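Local atomic coordinates of adenosine deaminase (Burkholderia ambifaria, PDB entry 4GXW), a protein that binds zinc and, as a member of the adenosine and AMP deaminase family, probably removes the amino group of a purine such as adenine or adenosine by hydrolysis. Residues V239-L251 / R283-K295. Numbering follows the deposited sequence.
Sequences VDHGYTIVDNPEL and RHPMRKMPGLGLK
Tyr-243 and His-284 meet as a T-shaped pair: the imidazole turns its CE1 edge to one face of the phenol ring, near the rim, with centroids 5.4 Å apart and planes at 87°. His-284 is held from within its own segment, where Met-286 N donates to His-284 ND1 over 3.2 Å, tilted somewhat from the ring plane. Met-289 approaches the tyrosine differently, bringing SD to 4.0 Å from Tyr-243 CD1 at the ring edge, a Met-aromatic contact. A bend at its last torsion (chi3 82°) then turns CE toward the backbone of 241-242, 3.6 Å from His-241 O. At the root of the tyrosine side chain, Pro-285 sets CB and CG against Tyr-243 CB. Val-246 splits its two methyls: CG2 touches Pro-285 CB, while CG1 lies across the Met-289 chain, 3.7 Å from Met-289 CG, and also meets Leu-292 CD1. Deeper, Ile-245 CG2 and Leu-294 CD1 close to 3.7 Å, with Cys-252 of helix 249-258 against both residues. At the far end of the ring, Tyr-243 OH is gripped twice, sharing a 2.7 Å hydrogen bond with His-241 ND1, in the imidazole plane, and accepting from Val-265 N. The His-241 ring also packs against the zinc ligands His-35 and His-216. Apolar packing thus joins the 3-10 turn 243-247, after TIM-barrel strand 238-239, to the loop preceding strand 295-298, with Tyr-243 tying it to His-241 beside the amidohydrolase zinc site.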
loop_
_atom_site.group_PDB
_atom_site.type_symbol
_atom_site.label_atom_id
_atom_site.label_comp_id
_atom_site.label_asym_id
_atom_site.label_seq_id
_atom_site.Cartn_x
_atom_site.Cartn_y
_atom_site.Cartn_z
ATOM N N VAL A 239 0.882 5.952 -9.579
ATOM C CA VAL A 239 1.457 6.826 -8.571
ATOM C C VAL A 239 1.017 6.404 -7.179
ATOM O O VAL A 239 -0.148 6.077 -6.967
ATOM C CB VAL A 239 1.023 8.298 -8.816
ATOM C CG1 VAL A 239 1.511 9.207 -7.708
ATOM C CG2 VAL A 239 1.535 8.790 -10.149
ATOM N N ASP A 240 1.948 6.414 -6.230
ATOM C CA ASP A 240 1.636 6.187 -4.822
ATOM C C ASP A 240 1.512 7.502 -4.058
ATOM O O ASP A 240 2.429 8.329 -4.050
ATOM C CB ASP A 240 2.653 5.238 -4.184
ATOM C CG ASP A 240 2.720 3.915 -4.912
ATOM O OD1 ASP A 240 1.668 3.236 -5.030
ATOM O OD2 ASP A 240 3.822 3.574 -5.411
ATOM N N HIS A 241 0.339 7.675 -3.445
ATOM C CA HIS A 241 -0.092 8.880 -2.729
ATOM C C HIS A 241 -0.516 9.972 -3.716
ATOM O O HIS A 241 -1.669 10.012 -4.154
ATOM C CB HIS A 241 0.944 9.391 -1.718
ATOM C CG HIS A 241 1.267 8.423 -0.616
ATOM N ND1 HIS A 241 0.312 7.897 0.233
ATOM C CD2 HIS A 241 2.455 7.907 -0.214
ATOM C CE1 HIS A 241 0.903 7.103 1.112
ATOM N NE2 HIS A 241 2.203 7.094 0.864
ATOM N N GLY A 242 0.410 10.843 -4.087
ATOM C CA GLY A 242 0.134 11.888 -5.054
ATOM C C GLY A 242 -0.665 13.069 -4.554
ATOM O O GLY A 242 -1.079 13.890 -5.358
ATOM N N TYR A 243 -0.826 13.200 -3.238
ATOM C CA TYR A 243 -1.832 14.104 -2.656
ATOM C C TYR A 243 -1.718 15.555 -3.092
ATOM O O TYR A 243 -2.732 16.212 -3.358
ATOM C CB TYR A 243 -1.834 14.030 -1.116
ATOM C CG TYR A 243 -1.963 12.619 -0.621
ATOM C CD1 TYR A 243 -3.040 11.828 -1.009
ATOM C CD2 TYR A 243 -1.004 12.058 0.208
ATOM C CE1 TYR A 243 -3.146 10.513 -0.591
ATOM C CE2 TYR A 243 -1.109 10.748 0.646
ATOM C CZ TYR A 243 -2.179 9.977 0.231
ATOM O OH TYR A 243 -2.298 8.661 0.617
ATOM N N THR A 244 -0.497 16.070 -3.147
ATOM C CA THR A 244 -0.327 17.492 -3.429
ATOM C C THR A 244 -0.659 17.882 -4.874
ATOM O O THR A 244 -0.677 19.065 -5.206
ATOM C CB THR A 244 1.078 17.968 -3.050
ATOM O OG1 THR A 244 2.043 17.153 -3.717
ATOM C CG2 THR A 244 1.292 17.854 -1.532
ATOM N N ILE A 245 -0.936 16.897 -5.723
ATOM C CA ILE A 245 -1.367 17.192 -7.089
ATOM C C ILE A 245 -2.636 18.049 -7.103
ATOM O O ILE A 245 -2.874 18.778 -8.062
ATOM C CB ILE A 245 -1.551 15.905 -7.938
ATOM C CG1 ILE A 245 -1.539 16.238 -9.431
ATOM C CG2 ILE A 245 -2.811 15.159 -7.541
ATOM C CD1 ILE A 245 -1.881 15.064 -10.318
ATOM N N VAL A 246 -3.426 18.002 -6.029
ATOM C CA VAL A 246 -4.644 18.810 -5.960
ATOM C C VAL A 246 -4.334 20.305 -5.998
ATOM O O VAL A 246 -5.220 21.114 -6.282
ATOM C CB VAL A 246 -5.510 18.495 -4.723
ATOM C CG1 VAL A 246 -5.873 17.017 -4.686
ATOM C CG2 VAL A 246 -4.799 18.923 -3.442
ATOM N N ASP A 247 -3.079 20.665 -5.727
ATOM C CA ASP A 247 -2.637 22.058 -5.797
ATOM C C ASP A 247 -2.561 22.566 -7.238
ATOM O O ASP A 247 -2.461 23.772 -7.466
ATOM C CB ASP A 247 -1.266 22.229 -5.132
ATOM C CG ASP A 247 -1.294 21.956 -3.642
ATOM O OD1 ASP A 247 -2.375 22.051 -3.033
ATOM O OD2 ASP A 247 -0.222 21.661 -3.073
ATOM N N ASN A 248 -2.607 21.652 -8.206
ATOM C CA ASN A 248 -2.471 22.004 -9.619
ATOM C C ASN A 248 -3.611 21.388 -10.427
ATOM O O ASN A 248 -3.475 20.297 -10.978
ATOM C CB ASN A 248 -1.114 21.517 -10.154
ATOM C CG ASN A 248 -0.828 21.974 -11.582
ATOM O OD1 ASN A 248 -1.735 22.276 -12.353
ATOM N ND2 ASN A 248 0.448 21.999 -11.942
ATOM N N PRO A 249 -4.754 22.084 -10.489
ATOM C CA PRO A 249 -5.869 21.492 -11.233
ATOM C C PRO A 249 -5.572 21.285 -12.724
ATOM O O PRO A 249 -6.178 20.397 -13.324
ATOM C CB PRO A 249 -7.025 22.479 -11.010
ATOM C CG PRO A 249 -6.410 23.714 -10.418
ATOM C CD PRO A 249 -5.150 23.282 -9.730
ATOM N N GLU A 250 -4.656 22.051 -13.310
ATOM C CA GLU A 250 -4.278 21.825 -14.706
ATOM C C GLU A 250 -3.636 20.451 -14.904
ATOM O O GLU A 250 -3.970 19.719 -15.839
ATOM C CB GLU A 250 -3.319 22.905 -15.203
ATOM C CG GLU A 250 -3.697 24.309 -14.800
ATOM C CD GLU A 250 -2.903 24.789 -13.609
ATOM O OE1 GLU A 250 -3.486 24.916 -12.509
ATOM O OE2 GLU A 250 -1.686 25.033 -13.771
ATOM N N LEU A 251 -2.697 20.104 -14.032
ATOM C CA LEU A 251 -2.059 18.797 -14.109
ATOM C C LEU A 251 -3.062 17.688 -13.794
ATOM O O LEU A 251 -3.010 16.604 -14.385
ATOM C CB LEU A 251 -0.855 18.731 -13.166
ATOM C CG LEU A 251 0.209 17.685 -13.502
ATOM C CD1 LEU A 251 0.676 17.841 -14.945
ATOM C CD2 LEU A 251 1.394 17.799 -12.564
ATOM N N ARG A 283 -10.030 18.159 5.426
ATOM C CA ARG A 283 -8.970 18.840 4.683
ATOM C C ARG A 283 -7.944 17.920 4.039
ATOM O O ARG A 283 -7.028 18.386 3.358
ATOM C CB ARG A 283 -8.257 19.851 5.575
ATOM C CG ARG A 283 -9.114 21.055 5.925
ATOM C CD ARG A 283 -9.702 21.708 4.674
ATOM N NE ARG A 283 -8.668 22.071 3.708
ATOM C CZ ARG A 283 -8.021 23.234 3.709
ATOM N NH1 ARG A 283 -8.303 24.150 4.625
ATOM N NH2 ARG A 283 -7.087 23.480 2.796
ATOM N N HIS A 284 -8.091 16.617 4.246
ATOM C CA HIS A 284 -7.229 15.651 3.583
ATOM C C HIS A 284 -7.383 15.781 2.068
ATOM O O HIS A 284 -8.486 15.664 1.549
ATOM C CB HIS A 284 -7.626 14.247 4.010
ATOM C CG HIS A 284 -6.550 13.229 3.832
ATOM N ND1 HIS A 284 -5.894 13.032 2.635
ATOM C CD2 HIS A 284 -6.025 12.334 4.701
ATOM C CE1 HIS A 284 -5.009 12.062 2.778
ATOM N NE2 HIS A 284 -5.067 11.624 4.023
ATOM N N PRO A 285 -6.274 16.014 1.349
ATOM C CA PRO A 285 -6.385 16.180 -0.107
ATOM C C PRO A 285 -7.005 14.986 -0.823
ATOM O O PRO A 285 -7.608 15.163 -1.885
ATOM C CB PRO A 285 -4.936 16.362 -0.557
ATOM C CG PRO A 285 -4.245 16.926 0.629
ATOM C CD PRO A 285 -4.913 16.303 1.837
ATOM N N MET A 286 -6.856 13.784 -0.269
ATOM C CA MET A 286 -7.470 12.590 -0.845
ATOM C C MET A 286 -8.964 12.793 -1.096
ATOM O O MET A 286 -9.503 12.322 -2.101
ATOM C CB MET A 286 -7.245 11.375 0.067
ATOM C CG MET A 286 -7.892 10.077 -0.403
ATOM S SD MET A 286 -7.770 8.750 0.822
ATOM C CE MET A 286 -8.840 9.380 2.108
ATOM N N ARG A 287 -9.624 13.513 -0.194
ATOM C CA ARG A 287 -11.066 13.726 -0.288
ATOM C C ARG A 287 -11.465 14.418 -1.600
ATOM O O ARG A 287 -12.559 14.177 -2.126
ATOM C CB ARG A 287 -11.549 14.544 0.918
ATOM C CG ARG A 287 -13.054 14.647 1.077
ATOM C CD ARG A 287 -13.420 15.675 2.148
ATOM N NE ARG A 287 -14.844 15.630 2.458
ATOM C CZ ARG A 287 -15.350 14.946 3.477
ATOM N NH1 ARG A 287 -16.659 14.940 3.695
ATOM N NH2 ARG A 287 -14.536 14.274 4.282
ATOM N N LYS A 288 -10.571 15.253 -2.119
ATOM C CA LYS A 288 -10.849 16.068 -3.302
ATOM C C LYS A 288 -10.418 15.405 -4.605
ATOM O O LYS A 288 -10.761 15.884 -5.679
ATOM C CB LYS A 288 -10.117 17.412 -3.213
ATOM C CG LYS A 288 -10.347 18.232 -1.958
ATOM C CD LYS A 288 -9.327 19.370 -1.899
ATOM C CE LYS A 288 -9.608 20.361 -0.777
ATOM N NZ LYS A 288 -9.119 19.873 0.546
ATOM N N MET A 289 -9.635 14.336 -4.526
ATOM C CA MET A 289 -9.027 13.796 -5.746
ATOM C C MET A 289 -10.023 13.278 -6.813
ATOM O O MET A 289 -9.890 13.616 -7.995
ATOM C CB MET A 289 -7.915 12.783 -5.420
ATOM C CG MET A 289 -6.677 13.441 -4.793
ATOM S SD MET A 289 -5.503 12.285 -4.075
ATOM C CE MET A 289 -4.583 11.740 -5.512
ATOM N N PRO A 290 -11.037 12.491 -6.412
ATOM C CA PRO A 290 -11.982 12.011 -7.432
ATOM C C PRO A 290 -12.757 13.144 -8.122
ATOM O O PRO A 290 -13.007 13.074 -9.329
ATOM C CB PRO A 290 -12.917 11.084 -6.632
ATOM C CG PRO A 290 -12.053 10.586 -5.500
ATOM C CD PRO A 290 -11.242 11.809 -5.118
ATOM N N GLY A 291 -13.115 14.190 -7.374
ATOM C CA GLY A 291 -13.808 15.337 -7.945
ATOM C C GLY A 291 -12.957 16.104 -8.947
ATOM O O GLY A 291 -13.479 16.870 -9.757
ATOM N N LEU A 292 -11.644 15.908 -8.883
ATOM C CA LEU A 292 -10.717 16.497 -9.838
ATOM C C LEU A 292 -10.476 15.556 -11.029
ATOM O O LEU A 292 -9.612 15.816 -11.875
ATOM C CB LEU A 292 -9.403 16.855 -9.139
ATOM C CG LEU A 292 -9.435 18.161 -8.341
ATOM C CD1 LEU A 292 -8.269 18.243 -7.365
ATOM C CD2 LEU A 292 -9.414 19.345 -9.305
ATOM N N GLY A 293 -11.245 14.472 -11.085
ATOM C CA GLY A 293 -11.201 13.543 -12.202
ATOM C C GLY A 293 -10.212 12.402 -12.043
ATOM O O GLY A 293 -10.094 11.559 -12.932
ATOM N N LEU A 294 -9.505 12.361 -10.917
ATOM C CA LEU A 294 -8.452 11.370 -10.717
ATOM C C LEU A 294 -9.014 10.038 -10.254
ATOM O O LEU A 294 -9.974 9.996 -9.481
ATOM C CB LEU A 294 -7.433 11.874 -9.695
ATOM C CG LEU A 294 -6.819 13.238 -10.006
ATOM C CD1 LEU A 294 -5.911 13.672 -8.867
ATOM C CD2 LEU A 294 -6.042 13.196 -11.316
ATOM N N LYS A 295 -8.412 8.955 -10.737
ATOM C CA LYS A 295 -8.732 7.600 -10.294
ATOM C C LYS A 295 -7.923 7.262 -9.060
ATOM O O LYS A 295 -6.697 7.159 -9.142
ATOM C CB LYS A 295 -8.388 6.589 -11.395
ATOM C CG LYS A 295 -9.258 6.668 -12.633
ATOM C CD LYS A 295 -8.971 5.492 -13.569
ATOM C CE LYS A 295 -9.942 5.446 -14.742
ATOM N NZ LYS A 295 -9.781 4.189 -15.533
#